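Local coordinates for protein restriction endonuclease S subunits (Thermoanaerobacter tengcongensis, PDB 3OKG) that probably recognises the target DNA sequence as the specificity subunit of a type I restriction-modification methyltransferase built from M and S polypeptides, at residues A[320-323]-A[324-328]; A[376-379]-A[380-384]. All coordinates share one frame; numbering follows the deposited sequence.

Contact 1. Residues A[320-323]-A[324-328]; sequences DSLE and RFWLL
Leu-322 and Leu-327 form a hydrophobic staple, the apolar pairing of the residue before the N-cap with the fourth residue after the N-cap, at the start of helix 324-333 in the second DNA specificity domain. The two leucine side chains cross at about a right angle, and Leu-322 CD2 lies 4.2 Å from Leu-327 CD2. The other methyl of Leu-322 serves a second partner: CD1 comes to the indole of Trp-326 at its edge, near the ring plane, 3.7 Å from Trp-326 CD1. With Leu-322 CG anti to the backbone N (chi1 171°), CD1 is placed at Trp-326 and CD2 at Leu-327. The indole is also held from outside the turn: NE1 is hydrogen-bonded to Pro-361 O and the ring meets Phe-217 edge-to-face.

Glu-323 holds the N-cap position. Its carbonyl O accepts a nearly straight bond from Leu-327 N at 3.1 Å (N-H...O 175°) and a weak one from Trp-326 N, also 3.1 Å, so the first helical turn closes on this atom. The side chain does not cap directly: bent at chi2 (-69°), it brings OE1 to a water molecule, while OE2 is in a salt bridge with Arg-369 of helix 365-388. Within the Glu-323 side chain, CB is the atom near Trp-326, 4.0 Å from its CB. The carboxylate thus engages the amide end of the helix through water: the water donates to Glu-323 OE1 at 2.5 Å and accepts from Phe-325 N at 3.0 Å.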
ATOM      1  N   ASP A 320     -34.446   0.926  24.993  1.00 31.29           N
ATOM      2  CA  ASP A 320     -34.498  -0.513  24.750  1.00 37.24           C
ATOM      3  C   ASP A 320     -34.948  -0.876  23.331  1.00 25.29           C
ATOM      4  O   ASP A 320     -34.579  -1.924  22.826  1.00 28.23           O
ATOM      5  CB  ASP A 320     -35.390  -1.223  25.773  1.00 40.53           C
ATOM      6  CG  ASP A 320     -34.918  -1.019  27.199  1.00 59.24           C
ATOM      7  OD1 ASP A 320     -33.696  -0.872  27.403  1.00 55.26           O
ATOM      8  OD2 ASP A 320     -35.775  -1.005  28.109  1.00 61.75           O
ATOM      9  N   SER A 321     -35.742  -0.028  22.688  1.00 24.93           N
ATOM     10  CA  SER A 321     -36.267  -0.400  21.367  1.00 28.03           C
ATOM     11  C   SER A 321     -35.293  -0.117  20.223  1.00 30.71           C
ATOM     12  O   SER A 321     -35.644  -0.316  19.066  1.00 23.40           O
ATOM     13  CB  SER A 321     -37.587   0.309  21.080  1.00 29.20           C
ATOM     14  OG  SER A 321     -37.373   1.700  20.911  1.00 35.76           O
ATOM     15  N   LEU A 322     -34.093   0.365  20.542  1.00 22.90           N
ATOM     16  CA  LEU A 322     -33.125   0.765  19.513  1.00 24.28           C
ATOM     17  C   LEU A 322     -31.759   0.122  19.774  1.00 26.87           C
ATOM     18  O   LEU A 322     -31.191   0.288  20.858  1.00 26.39           O
ATOM     19  CB  LEU A 322     -32.984   2.291  19.463  1.00 25.22           C
ATOM     20  CG  LEU A 322     -31.858   2.878  18.583  1.00 25.05           C
ATOM     21  CD1 LEU A 322     -32.145   2.630  17.092  1.00 21.41           C
ATOM     22  CD2 LEU A 322     -31.713   4.375  18.824  1.00 23.77           C
ATOM     23  N   GLU A 323     -31.261  -0.627  18.783  1.00 24.17           N
ATOM     24  CA  GLU A 323     -29.940  -1.245  18.827  1.00 31.49           C
ATOM     25  C   GLU A 323     -28.860  -0.206  18.584  1.00 26.30           C
ATOM     26  O   GLU A 323     -28.972   0.625  17.677  1.00 20.77           O
ATOM     27  CB  GLU A 323     -29.829  -2.335  17.756  1.00 30.00           C
ATOM     28  CG  GLU A 323     -30.531  -3.631  18.107  1.00 29.87           C
ATOM     29  CD  GLU A 323     -29.835  -4.375  19.242  1.00 49.55           C
ATOM     30  OE1 GLU A 323     -28.638  -4.115  19.480  1.00 43.83           O
ATOM     31  OE2 GLU A 323     -30.480  -5.222  19.893  1.00 38.54           O
ATOM     32  N   ARG A 324     -27.810  -0.257  19.394  1.00 24.21           N
ATOM     33  CA  ARG A 324     -26.694   0.661  19.264  1.00 27.84           C
ATOM     34  C   ARG A 324     -26.181   0.690  17.834  1.00 19.47           C
ATOM     35  O   ARG A 324     -25.951   1.748  17.232  1.00 24.55           O
ATOM     36  CB  ARG A 324     -25.550   0.169  20.167  1.00 27.53           C
ATOM     37  CG  ARG A 324     -24.259   0.885  19.917  1.00 44.20           C
ATOM     38  CD  ARG A 324     -23.399   0.874  21.159  1.00 50.53           C
ATOM     39  NE  ARG A 324     -22.494  -0.263  21.237  1.00 49.23           N
ATOM     40  CZ  ARG A 324     -22.802  -1.416  21.809  1.00 52.95           C
ATOM     41  NH1 ARG A 324     -24.009  -1.589  22.337  1.00 60.53           N
ATOM     42  NH2 ARG A 324     -21.897  -2.394  21.851  1.00 57.65           N
ATOM     43  N   PHE A 325     -25.970  -0.496  17.293  1.00 20.09           N
ATOM     44  CA  PHE A 325     -25.370  -0.580  15.965  1.00 26.58           C
ATOM     45  C   PHE A 325     -26.300  -0.212  14.813  1.00 25.17           C
ATOM     46  O   PHE A 325     -25.829   0.191  13.743  1.00 23.14           O
ATOM     47  CB  PHE A 325     -24.694  -1.932  15.786  1.00 28.80           C
ATOM     48  CG  PHE A 325     -23.458  -2.065  16.646  1.00 26.01           C
ATOM     49  CD1 PHE A 325     -22.420  -1.157  16.506  1.00 36.94           C
ATOM     50  CD2 PHE A 325     -23.353  -3.057  17.605  1.00 39.50           C
ATOM     51  CE1 PHE A 325     -21.267  -1.250  17.303  1.00 38.17           C
ATOM     52  CE2 PHE A 325     -22.217  -3.158  18.401  1.00 39.85           C
ATOM     53  CZ  PHE A 325     -21.178  -2.243  18.251  1.00 42.01           C
ATOM     54  N   TRP A 326     -27.611  -0.302  15.044  1.00 22.83           N
ATOM     55  CA  TRP A 326     -28.586   0.222  14.046  1.00 23.08           C
ATOM     56  C   TRP A 326     -28.426   1.734  13.952  1.00 23.24           C
ATOM     57  O   TRP A 326     -28.316   2.313  12.857  1.00 22.81           O
ATOM     58  CB  TRP A 326     -30.022  -0.144  14.461  1.00 25.68           C
ATOM     59  CG  TRP A 326     -31.106   0.291  13.492  1.00 21.41           C
ATOM     60  CD1 TRP A 326     -32.029   1.306  13.679  1.00 26.91           C
ATOM     61  CD2 TRP A 326     -31.400  -0.283  12.208  1.00 21.53           C
ATOM     62  NE1 TRP A 326     -32.877   1.388  12.588  1.00 23.65           N
ATOM     63  CE2 TRP A 326     -32.523   0.415  11.678  1.00 24.70           C
ATOM     64  CE3 TRP A 326     -30.852  -1.344  11.467  1.00 20.43           C
ATOM     65  CZ2 TRP A 326     -33.067   0.118  10.430  1.00 24.54           C
ATOM     66  CZ3 TRP A 326     -31.404  -1.643  10.221  1.00 24.01           C
ATOM     67  CH2 TRP A 326     -32.502  -0.918   9.718  1.00 28.73           C
ATOM     68  N   LEU A 327     -28.400   2.370  15.123  1.00 19.94           N
ATOM     69  CA  LEU A 327     -28.170   3.808  15.226  1.00 21.00           C
ATOM     70  C   LEU A 327     -26.857   4.221  14.554  1.00 25.60           C
ATOM     71  O   LEU A 327     -26.812   5.172  13.776  1.00 22.40           O
ATOM     72  CB  LEU A 327     -28.121   4.223  16.703  1.00 22.37           C
ATOM     73  CG  LEU A 327     -27.838   5.705  16.963  1.00 27.64           C
ATOM     74  CD1 LEU A 327     -28.830   6.577  16.198  1.00 25.40           C
ATOM     75  CD2 LEU A 327     -27.892   6.008  18.457  1.00 21.66           C
ATOM     76  N   LEU A 328     -25.785   3.497  14.864  1.00 26.19           N
ATOM     77  CA  LEU A 328     -24.473   3.812  14.315  1.00 28.15           C
ATOM     78  C   LEU A 328     -24.444   3.757  12.787  1.00 28.33           C
ATOM     79  O   LEU A 328     -23.912   4.661  12.134  1.00 25.50           O
ATOM     80  CB  LEU A 328     -23.420   2.851  14.882  1.00 26.30           C
ATOM     81  CG  LEU A 328     -21.979   3.335  14.743  1.00 33.39           C
ATOM     82  CD1 LEU A 328     -21.844   4.684  15.405  1.00 29.74           C
ATOM     83  CD2 LEU A 328     -20.987   2.333  15.376  1.00 39.04           C
TER
HETATM   84  O   HOH W   1     -26.427  -3.010  18.857  1.00 31.96           O

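Contact 2. Residues A[376-379]-A[380-384]; sequences DQIQ and QQVAA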
ATOM      1  N   ASP A 376     -22.665  -5.806   8.797  1.00 22.11           N
ATOM      2  CA  ASP A 376     -21.373  -6.042   9.424  1.00 21.81           C
ATOM      3  C   ASP A 376     -20.492  -6.884   8.507  1.00 25.14           C
ATOM      4  O   ASP A 376     -19.289  -6.634   8.408  1.00 26.98           O
ATOM      5  CB  ASP A 376     -21.540  -6.779  10.753  1.00 26.69           C
ATOM      6  CG  ASP A 376     -21.942  -5.856  11.888  1.00 38.60           C
ATOM      7  OD1 ASP A 376     -21.914  -4.615  11.710  1.00 34.74           O
ATOM      8  OD2 ASP A 376     -22.275  -6.391  12.961  1.00 33.54           O
ATOM      9  N   GLN A 377     -21.087  -7.889   7.864  1.00 25.39           N
ATOM     10  CA  GLN A 377     -20.309  -8.747   6.953  1.00 28.39           C
ATOM     11  C   GLN A 377     -19.706  -7.912   5.810  1.00 27.82           C
ATOM     12  O   GLN A 377     -18.526  -8.000   5.517  1.00 24.99           O
ATOM     13  CB  GLN A 377     -21.187  -9.892   6.423  1.00 32.09           C
ATOM     14  CG  GLN A 377     -20.590 -10.691   5.283  1.00 42.84           C
ATOM     15  CD  GLN A 377     -20.039 -12.048   5.721  1.00 71.79           C
ATOM     16  OE1 GLN A 377     -19.703 -12.261   6.894  1.00 47.68           O
ATOM     17  NE2 GLN A 377     -19.948 -12.976   4.769  1.00 49.50           N
ATOM     18  N   ILE A 378     -20.521  -7.078   5.171  1.00 24.26           N
ATOM     19  CA  ILE A 378     -20.038  -6.218   4.097  1.00 23.68           C
ATOM     20  C   ILE A 378     -19.002  -5.205   4.589  1.00 27.95           C
ATOM     21  O   ILE A 378     -17.971  -4.964   3.942  1.00 26.41           O
ATOM     22  CB  ILE A 378     -21.196  -5.428   3.458  1.00 23.01           C
ATOM     23  CG1 ILE A 378     -22.314  -6.367   2.997  1.00 30.08           C
ATOM     24  CG2 ILE A 378     -20.679  -4.568   2.329  1.00 21.08           C
ATOM     25  CD1 ILE A 378     -23.589  -5.603   2.524  1.00 28.88           C
ATOM     26  N   GLN A 379     -19.281  -4.585   5.725  1.00 24.80           N
ATOM     27  CA  GLN A 379     -18.367  -3.577   6.266  1.00 32.00           C
ATOM     28  C   GLN A 379     -16.996  -4.192   6.532  1.00 31.31           C
ATOM     29  O   GLN A 379     -15.965  -3.574   6.271  1.00 31.80           O
ATOM     30  CB  GLN A 379     -18.949  -2.959   7.544  1.00 31.92           C
ATOM     31  CG  GLN A 379     -17.987  -2.143   8.391  1.00 41.84           C
ATOM     32  CD  GLN A 379     -18.583  -1.829   9.771  1.00 52.37           C
ATOM     33  OE1 GLN A 379     -18.479  -2.623  10.713  1.00 43.13           O
ATOM     34  NE2 GLN A 379     -19.226  -0.676   9.883  1.00 40.11           N
ATOM     35  N   GLN A 380     -16.981  -5.417   7.035  1.00 26.90           N
ATOM     36  CA  GLN A 380     -15.702  -6.073   7.295  1.00 31.11           C
ATOM     37  C   GLN A 380     -14.979  -6.379   5.998  1.00 32.52           C
ATOM     38  O   GLN A 380     -13.747  -6.385   5.950  1.00 29.52           O
ATOM     39  CB  GLN A 380     -15.903  -7.361   8.091  1.00 37.17           C
ATOM     40  CG  GLN A 380     -16.357  -7.123   9.512  1.00 46.04           C
ATOM     41  CD  GLN A 380     -17.027  -8.344  10.102  1.00 70.41           C
ATOM     42  OE1 GLN A 380     -17.014  -9.422   9.501  1.00 56.42           O
ATOM     43  NE2 GLN A 380     -17.626  -8.182  11.285  1.00 69.70           N
ATOM     44  N   GLN A 381     -15.744  -6.638   4.944  1.00 28.13           N
ATOM     45  CA  GLN A 381     -15.138  -7.022   3.668  1.00 26.75           C
ATOM     46  C   GLN A 381     -14.537  -5.795   3.002  1.00 25.79           C
ATOM     47  O   GLN A 381     -13.421  -5.845   2.513  1.00 26.86           O
ATOM     48  CB  GLN A 381     -16.157  -7.740   2.758  1.00 21.59           C
ATOM     49  CG  GLN A 381     -16.594  -9.092   3.317  1.00 21.63           C
ATOM     50  CD  GLN A 381     -17.830  -9.614   2.613  1.00 28.19           C
ATOM     51  OE1 GLN A 381     -18.559  -8.844   1.992  1.00 27.25           O
ATOM     52  NE2 GLN A 381     -18.073 -10.919   2.704  1.00 34.75           N
ATOM     53  N   VAL A 382     -15.271  -4.683   3.018  1.00 23.87           N
ATOM     54  CA  VAL A 382     -14.774  -3.410   2.504  1.00 23.90           C
ATOM     55  C   VAL A 382     -13.463  -3.015   3.187  1.00 30.15           C
ATOM     56  O   VAL A 382     -12.506  -2.589   2.538  1.00 29.82           O
ATOM     57  CB  VAL A 382     -15.792  -2.271   2.794  1.00 30.96           C
ATOM     58  CG1 VAL A 382     -15.159  -0.901   2.532  1.00 35.86           C
ATOM     59  CG2 VAL A 382     -17.019  -2.452   1.956  1.00 26.96           C
ATOM     60  N   ALA A 383     -13.447  -3.128   4.508  1.00 30.42           N
ATOM     61  CA  ALA A 383     -12.264  -2.786   5.296  1.00 49.41           C
ATOM     62  C   ALA A 383     -11.078  -3.666   4.919  1.00 34.54           C
ATOM     63  O   ALA A 383      -9.986  -3.163   4.698  1.00 39.11           O
ATOM     64  CB  ALA A 383     -12.552  -2.908   6.783  1.00 42.02           C
ATOM     65  N   ALA A 384     -11.307  -4.973   4.849  1.00 33.87           N
ATOM     66  CA  ALA A 384     -10.259  -5.915   4.468  1.00 29.79           C
ATOM     67  C   ALA A 384      -9.705  -5.608   3.074  1.00 40.41           C
ATOM     68  O   ALA A 384      -8.491  -5.620   2.854  1.00 37.60           O
ATOM     69  CB  ALA A 384     -10.760  -7.346   4.539  1.00 29.48           C
TER
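Gln-377 and Gln-381 lie one turn apart on helix 365-388, in a region predicted to form a coiled coil, and their side chains run past each other on the helix surface. Gln-381 NE2 packs on the Gln-377 CG methylene at 3.6 Å; it is also 3.5 Å from Gln-377 NE2, but both nitrogens are donors as modelled, so that pair is not a hydrogen bond, and the amide planes are 51° apart. With CG beside its own backbone N (chi1 -66°) and the chain extended, Gln-381 folds back along the preceding turn, its CG packing 3.1 Å from Gln-377 O. Replacing Gln-381 by an alanine would remove CG and the amide, which is likely to leave that carbonyl less covered, though still bonded to the backbone N at 3.2 Å (Gln-381 N to Gln-377 O), and the Gln-377 side chain freer to turn. Gln-380 repeats the pattern one residue earlier, its CG 3.2 Å from Asp-376 O.

Beneath these side chains the alpha-helical ladder fixes the spacing: Val-382 N bonds to Ile-378 O at 2.9 Å, almost straight at 173°, and Ala-383 N to Gln-379 O. On another face Ile-378 CG2 and Val-382 CG2 approach to 4.2 Å, forming an apolar strip on helix 174-216, with Ile-378 against Leu-208 and Met-209 and Val-382 against Thr-205. Farther out, Asp-376 OD1 is hydrogen-bonded to Tyr-329 OH of helix 324-333.

Contact 1 comes first along the chain, at the start of helix 324-333, and contact 2 follows in the middle of helix 365-388; strand 359-362 is among the elements between them. Their centres are 19 Å apart, and their nearest atoms, about 6 Å apart, do not touch. Both belong to the second DNA specificity region of the chain. The connection runs through helix 365-388, whose early residues Leu-365, Gln-368, Ile-371 and Val-372 meet contact 1, while later turns carry contact 2 along helix 174-216. One helix therefore joins the specificity domain to the long helical pair, consistent with the coiled coil setting the spacing of the two domains.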